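Local coordinates for envelope protein (White spot syndrome virus, PDB 7DDA) that is a component of the viral envelope whose C-terminal domain, the part modelled here, binds sulphate and so probably mediates attachment to heparin-like chains, at residues A77-I82 with N104-Y109; T110-I115 with R137-E142. All blocks are in the same frame, centred on the assembly; numbering follows the deposited sequence.

Overall arrangement
The domain is a sandwich of two four-stranded antiparallel sheets, and both contacts lie on the same side of its centre. From the N terminus, contact 1 closes first: strands 80-89 and 95-104 form a hairpin, and residues 104-109 return to the start of its first strand. Residues 105-109 then pass to the other sheet, where contact 2 opens on strand 110-120. After strand 131-135, residues 137-142 come back beside strand 110-120 and close contact 2 before strand 145-153. The two closures follow in series, neither nested nor crossed, with centres about 11 Å apart. A probable hydrogen bond of 3.1 Å from N104 ND2 to I140 O joins them.

Contact 1. Residues A77-I82 with N104-Y109; sequences ADSFHI and NKKAGY
S79 and K105 are joined by the one backbone hydrogen bond between A77-I82 and N104-Y109: K105 N donates to S79 O over 2.8 Å, with an N-H...O angle of 146° and the donor tilted from the carbonyl plane. Next to it, F80 and N104 form an antiparallel non-hydrogen-bonded pair, the single bridge between the two segments, CA atoms 5.2 Å apart and side chains on one face of the sheet.

Polar side-chain contacts are weaker between the two segments and firmer within the loop. K106 bends at its last two torsions, bringing NZ into a weak hydrogen bond with S79 OG at 3.3 Å. N104 has CG anti to its backbone N (chi1 177°); its OD1 accepts from K106 N at 2.8 Å in an Asx turn, while its ND2 donates to Y109 O at 2.8 Å from above the carbonyl plane. One side chain thus ties both ends of the type II turn K106-Y109, which Y109 N to K106 O closes and where G108 holds the third position with positive phi (96°).

Van der Waals contacts add to these. K106 CG meets S79 CB and K105 CG meets H81 CB (4.3 Å) as apolar pairs, while K105 CB lies against the backbone oxygens of S79 and D78. The F80 ring obliquely approaches N104 CA (from CD1) and K106 CD (from CZ), with S79 CB over one face toward the rim. K106 CE sits 3.3 Å above the centre of the Y109 ring. A sulphate ion lies by the H81 ring, consistent with the sulphate binding ascribed to this domain.

F80 packs on L167 and C169 of strand 160-170, in the opposite sheet, and I82 reaches strands 30-40 and 46-52. Y109 also touches C169, so the open end of the hairpin and the loop leaving it both meet that sheet.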
loop_
_atom_site.group_PDB
_atom_site.type_symbol
_atom_site.label_atom_id
_atom_site.label_comp_id
_atom_site.label_asym_id
_atom_site.label_seq_id
_atom_site.Cartn_x
_atom_site.Cartn_y
_atom_site.Cartn_z
ATOM N N ALA A 77 -3.967 -13.656 -14.812
ATOM C CA ALA A 77 -2.982 -13.215 -15.798
ATOM C C ALA A 77 -3.620 -13.039 -17.173
ATOM O O ALA A 77 -3.261 -12.118 -17.914
ATOM C CB ALA A 77 -1.819 -14.204 -15.867
ATOM N N ASP A 78 -4.558 -13.919 -17.527
ATOM C CA ASP A 78 -5.331 -13.802 -18.755
ATOM C C ASP A 78 -6.614 -13.011 -18.561
ATOM O O ASP A 78 -7.288 -12.704 -19.548
ATOM C CB ASP A 78 -5.688 -15.192 -19.300
ATOM C CG ASP A 78 -4.475 -15.982 -19.718
ATOM O OD1 ASP A 78 -3.409 -15.362 -19.922
ATOM O OD2 ASP A 78 -4.588 -17.223 -19.833
ATOM N N SER A 79 -6.975 -12.697 -17.317
ATOM C CA SER A 79 -8.182 -11.927 -17.056
ATOM C C SER A 79 -8.005 -10.440 -17.343
ATOM O O SER A 79 -9.001 -9.740 -17.558
ATOM C CB SER A 79 -8.622 -12.117 -15.604
ATOM O OG SER A 79 -9.235 -13.377 -15.412
ATOM N N PHE A 80 -6.772 -9.946 -17.346
ATOM C CA PHE A 80 -6.509 -8.530 -17.517
ATOM C C PHE A 80 -5.300 -8.369 -18.414
ATOM O O PHE A 80 -4.450 -9.257 -18.495
ATOM C CB PHE A 80 -6.273 -7.844 -16.174
ATOM C CG PHE A 80 -7.376 -8.072 -15.205
ATOM C CD1 PHE A 80 -8.623 -7.484 -15.407
ATOM C CD2 PHE A 80 -7.200 -8.928 -14.121
ATOM C CE1 PHE A 80 -9.674 -7.712 -14.516
ATOM C CE2 PHE A 80 -8.238 -9.166 -13.230
ATOM C CZ PHE A 80 -9.480 -8.557 -13.427
ATOM N N HIS A 81 -5.248 -7.240 -19.108
ATOM C CA HIS A 81 -4.083 -6.868 -19.897
ATOM C C HIS A 81 -3.688 -5.448 -19.506
ATOM O O HIS A 81 -4.520 -4.539 -19.543
ATOM C CB HIS A 81 -4.372 -6.979 -21.411
ATOM C CG HIS A 81 -3.191 -6.654 -22.279
ATOM N ND1 HIS A 81 -3.320 -6.132 -23.550
ATOM C CD2 HIS A 81 -1.860 -6.763 -22.052
ATOM C CE1 HIS A 81 -2.119 -5.937 -24.069
ATOM N NE2 HIS A 81 -1.216 -6.312 -23.179
ATOM N N ILE A 82 -2.430 -5.264 -19.116
ATOM C CA ILE A 82 -1.919 -3.978 -18.651
ATOM C C ILE A 82 -0.765 -3.569 -19.556
ATOM O O ILE A 82 0.125 -4.378 -19.843
ATOM C CB ILE A 82 -1.469 -4.045 -17.178
ATOM C CG1 ILE A 82 -2.612 -4.575 -16.307
ATOM C CG2 ILE A 82 -0.996 -2.671 -16.697
ATOM C CD1 ILE A 82 -2.148 -5.196 -14.996
ATOM N N ASN A 104 -10.162 -4.978 -19.183
ATOM C CA ASN A 104 -10.915 -6.116 -18.679
ATOM C C ASN A 104 -11.024 -7.166 -19.783
ATOM O O ASN A 104 -11.575 -6.902 -20.855
ATOM C CB ASN A 104 -12.292 -5.643 -18.204
ATOM C CG ASN A 104 -13.194 -6.785 -17.708
ATOM O OD1 ASN A 104 -12.795 -7.958 -17.644
ATOM N ND2 ASN A 104 -14.421 -6.429 -17.346
ATOM N N LYS A 105 -10.470 -8.349 -19.536
ATOM C CA LYS A 105 -10.533 -9.452 -20.485
ATOM C C LYS A 105 -11.373 -10.616 -19.971
ATOM O O LYS A 105 -11.269 -11.724 -20.499
ATOM C CB LYS A 105 -9.126 -9.938 -20.818
ATOM C CG LYS A 105 -8.257 -8.865 -21.410
ATOM C CD LYS A 105 -8.697 -8.581 -22.817
ATOM C CE LYS A 105 -7.732 -9.195 -23.780
ATOM N NZ LYS A 105 -8.196 -9.042 -25.176
ATOM N N LYS A 106 -12.195 -10.393 -18.948
ATOM C CA LYS A 106 -12.977 -11.457 -18.328
ATOM C C LYS A 106 -14.342 -11.531 -18.996
ATOM O O LYS A 106 -15.186 -10.646 -18.800
ATOM C CB LYS A 106 -13.138 -11.211 -16.832
ATOM C CG LYS A 106 -11.999 -11.686 -16.008
ATOM C CD LYS A 106 -12.334 -11.573 -14.542
ATOM C CE LYS A 106 -13.097 -12.798 -14.085
ATOM N NZ LYS A 106 -12.364 -14.037 -14.452
ATOM N N ALA A 107 -14.572 -12.593 -19.764
ATOM C CA ALA A 107 -15.873 -12.765 -20.395
ATOM C C ALA A 107 -16.962 -12.832 -19.331
ATOM O O ALA A 107 -16.856 -13.591 -18.364
ATOM C CB ALA A 107 -15.877 -14.019 -21.260
ATOM N N GLY A 108 -17.985 -11.996 -19.488
ATOM C CA GLY A 108 -19.089 -11.928 -18.564
ATOM C C GLY A 108 -18.984 -10.850 -17.504
ATOM O O GLY A 108 -20.018 -10.436 -16.961
ATOM N N TYR A 109 -17.780 -10.366 -17.200
ATOM C CA TYR A 109 -17.565 -9.560 -16.003
ATOM C C TYR A 109 -17.510 -8.064 -16.286
ATOM O O TYR A 109 -17.006 -7.622 -17.322
ATOM C CB TYR A 109 -16.284 -9.983 -15.293
ATOM C CG TYR A 109 -16.410 -11.283 -14.534
ATOM C CD1 TYR A 109 -16.314 -12.510 -15.185
ATOM C CD2 TYR A 109 -16.628 -11.283 -13.157
ATOM C CE1 TYR A 109 -16.427 -13.700 -14.478
ATOM C CE2 TYR A 109 -16.735 -12.465 -12.445
ATOM C CZ TYR A 109 -16.635 -13.668 -13.107
ATOM O OH TYR A 109 -16.745 -14.833 -12.389
#

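Contact 2. Residues T110-I115 with R137-E142; sequences TCLCRI and RDEIDE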
loop_
_atom_site.group_PDB
_atom_site.type_symbol
_atom_site.label_atom_id
_atom_site.label_comp_id
_atom_site.label_asym_id
_atom_site.label_seq_id
_atom_site.Cartn_x
_atom_site.Cartn_y
_atom_site.Cartn_z
ATOM N N THR A 110 -18.052 -7.298 -15.349
ATOM C CA THR A 110 -17.851 -5.864 -15.236
ATOM C C THR A 110 -16.909 -5.631 -14.062
ATOM O O THR A 110 -16.944 -6.384 -13.083
ATOM C CB THR A 110 -19.188 -5.150 -15.011
ATOM O OG1 THR A 110 -20.085 -5.501 -16.071
ATOM C CG2 THR A 110 -19.018 -3.626 -14.974
ATOM N N CYS A 111 -16.046 -4.613 -14.159
ATOM C CA CYS A 111 -15.022 -4.420 -13.142
ATOM C C CYS A 111 -14.940 -2.975 -12.681
ATOM O O CYS A 111 -15.218 -2.033 -13.431
ATOM C CB CYS A 111 -13.639 -4.856 -13.625
ATOM S SG CYS A 111 -13.472 -6.617 -13.976
ATOM N N LEU A 112 -14.552 -2.824 -11.419
ATOM C CA LEU A 112 -14.033 -1.580 -10.881
ATOM C C LEU A 112 -12.533 -1.729 -10.624
ATOM O O LEU A 112 -12.030 -2.834 -10.379
ATOM C CB LEU A 112 -14.769 -1.199 -9.599
ATOM C CG LEU A 112 -16.205 -0.698 -9.744
ATOM C CD1 LEU A 112 -16.795 -0.506 -8.367
ATOM C CD2 LEU A 112 -16.293 0.612 -10.541
ATOM N N CYS A 113 -11.820 -0.604 -10.697
ATOM C CA CYS A 113 -10.379 -0.581 -10.486
ATOM C C CYS A 113 -10.017 0.615 -9.620
ATOM O O CYS A 113 -10.359 1.753 -9.958
ATOM C CB CYS A 113 -9.630 -0.506 -11.817
ATOM S SG CYS A 113 -7.864 -0.829 -11.691
ATOM N N ARG A 114 -9.313 0.367 -8.515
ATOM C CA ARG A 114 -8.695 1.428 -7.729
ATOM C C ARG A 114 -7.189 1.194 -7.690
ATOM O O ARG A 114 -6.730 0.049 -7.777
ATOM C CB ARG A 114 -9.266 1.488 -6.309
ATOM C CG ARG A 114 -10.759 1.747 -6.244
ATOM C CD ARG A 114 -11.069 3.147 -6.690
ATOM N NE ARG A 114 -12.507 3.399 -6.792
ATOM C CZ ARG A 114 -13.257 3.064 -7.846
ATOM N NH1 ARG A 114 -12.714 2.431 -8.885
ATOM N NH2 ARG A 114 -14.554 3.355 -7.855
ATOM N N ILE A 115 -6.415 2.283 -7.558
ATOM C CA ILE A 115 -4.971 2.210 -7.730
ATOM C C ILE A 115 -4.216 2.856 -6.575
ATOM O O ILE A 115 -4.701 3.754 -5.878
ATOM C CB ILE A 115 -4.492 2.866 -9.038
ATOM C CG1 ILE A 115 -4.695 4.367 -8.931
ATOM C CG2 ILE A 115 -5.155 2.235 -10.274
ATOM C CD1 ILE A 115 -4.095 5.130 -10.027
ATOM N N ARG A 137 -12.609 5.688 -12.546
ATOM C CA ARG A 137 -13.294 5.212 -11.352
ATOM C C ARG A 137 -14.586 4.478 -11.664
ATOM O O ARG A 137 -15.248 3.995 -10.741
ATOM C CB ARG A 137 -13.594 6.394 -10.420
ATOM C CG ARG A 137 -12.342 7.003 -9.882
ATOM C CD ARG A 137 -12.500 8.440 -9.497
ATOM N NE ARG A 137 -11.260 8.935 -8.894
ATOM C CZ ARG A 137 -10.715 8.479 -7.765
ATOM N NH1 ARG A 137 -11.314 7.536 -7.036
ATOM N NH2 ARG A 137 -9.570 8.998 -7.348
ATOM N N ASP A 138 -14.963 4.385 -12.932
ATOM C CA ASP A 138 -16.266 3.866 -13.300
ATOM C C ASP A 138 -16.200 2.374 -13.567
ATOM O O ASP A 138 -15.159 1.729 -13.437
ATOM C CB ASP A 138 -16.804 4.592 -14.527
ATOM C CG ASP A 138 -16.769 6.083 -14.362
ATOM O OD1 ASP A 138 -17.227 6.568 -13.298
ATOM O OD2 ASP A 138 -16.270 6.765 -15.285
ATOM N N GLU A 139 -17.342 1.821 -13.944
ATOM C CA GLU A 139 -17.383 0.435 -14.362
ATOM C C GLU A 139 -16.589 0.259 -15.652
ATOM O O GLU A 139 -16.466 1.179 -16.463
ATOM C CB GLU A 139 -18.830 -0.001 -14.542
ATOM C CG GLU A 139 -19.600 0.039 -13.245
ATOM C CD GLU A 139 -20.955 -0.616 -13.357
ATOM O OE1 GLU A 139 -21.734 -0.550 -12.375
ATOM O OE2 GLU A 139 -21.229 -1.198 -14.426
ATOM N N ILE A 140 -16.012 -0.924 -15.819
ATOM C CA ILE A 140 -15.184 -1.240 -16.972
ATOM C C ILE A 140 -15.712 -2.548 -17.523
ATOM O O ILE A 140 -15.513 -3.608 -16.914
ATOM C CB ILE A 140 -13.689 -1.354 -16.625
ATOM C CG1 ILE A 140 -13.136 -0.028 -16.087
ATOM C CG2 ILE A 140 -12.884 -1.755 -17.846
ATOM C CD1 ILE A 140 -11.744 -0.164 -15.464
ATOM N N ASP A 141 -16.388 -2.480 -18.663
ATOM C CA ASP A 141 -17.001 -3.655 -19.254
ATOM C C ASP A 141 -15.942 -4.540 -19.888
ATOM O O ASP A 141 -14.757 -4.214 -19.913
ATOM C CB ASP A 141 -18.050 -3.241 -20.271
ATOM C CG ASP A 141 -19.226 -2.590 -19.629
ATOM O OD1 ASP A 141 -19.631 -3.088 -18.554
ATOM O OD2 ASP A 141 -19.729 -1.587 -20.182
ATOM N N GLU A 142 -16.374 -5.686 -20.403
ATOM C CA GLU A 142 -15.436 -6.590 -21.050
ATOM C C GLU A 142 -14.859 -5.938 -22.297
ATOM O O GLU A 142 -15.589 -5.346 -23.102
ATOM C CB GLU A 142 -16.116 -7.905 -21.398
ATOM C CG GLU A 142 -15.157 -8.935 -21.949
ATOM C CD GLU A 142 -15.862 -10.127 -22.573
ATOM O OE1 GLU A 142 -17.101 -10.259 -22.384
ATOM O OE2 GLU A 142 -15.167 -10.919 -23.255
HETATM O O HOH W 1 -12.954 1.777 -11.798
#
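C111 and I140 make a single antiparallel hydrogen-bonded bridge, through which residues 137-142 add to strand 110-120, an outermost strand in its sheet of the beta sandwich. C111 N donates to I140 O at 3.0 Å with an angle of 145°, the donor standing above the carbonyl plane. In return I140 N donates to C111 O over 2.8 Å, here in the carbonyl plane, though the N-H is bent to 132°. E139 CA adds a CA-H...O contact to C111 O.

Side chains make contact on either side of this pair along the strand. T110 CG2 meets the carboxylate and CB of E139, T110 OG1 is weakly bonded to D141 OD1, and L112 CD2 packs against D138 O. I140 CD1 approaches C113 CB, both residues also touching Y148.

Beyond the bridge the backbones part and a water links the two: it accepts from C113 N at 2.9 Å and R114 NH1 at 3.0 Å, and donates to D138 O at 2.7 Å. R114 also gives R137 O a weak bond from NH2. Its chi2 (-69°) turns CD aside. NH1 donates back to C113 O over 2.7 Å from above that carbonyl plane, while R137 CB lies over one face of the guanidinium, toward the rim.

Outside the pair, the C111-C169 disulfide and backbone bonds to W170, N168 and F166 hold the strand on its other side. R114 NE and R137 NH1 are like charges 4.3 Å apart, probably offset by salt bridges to the second subunit: R114 NE to its E48 OE1, and R137 NH2 to its E120 OE2.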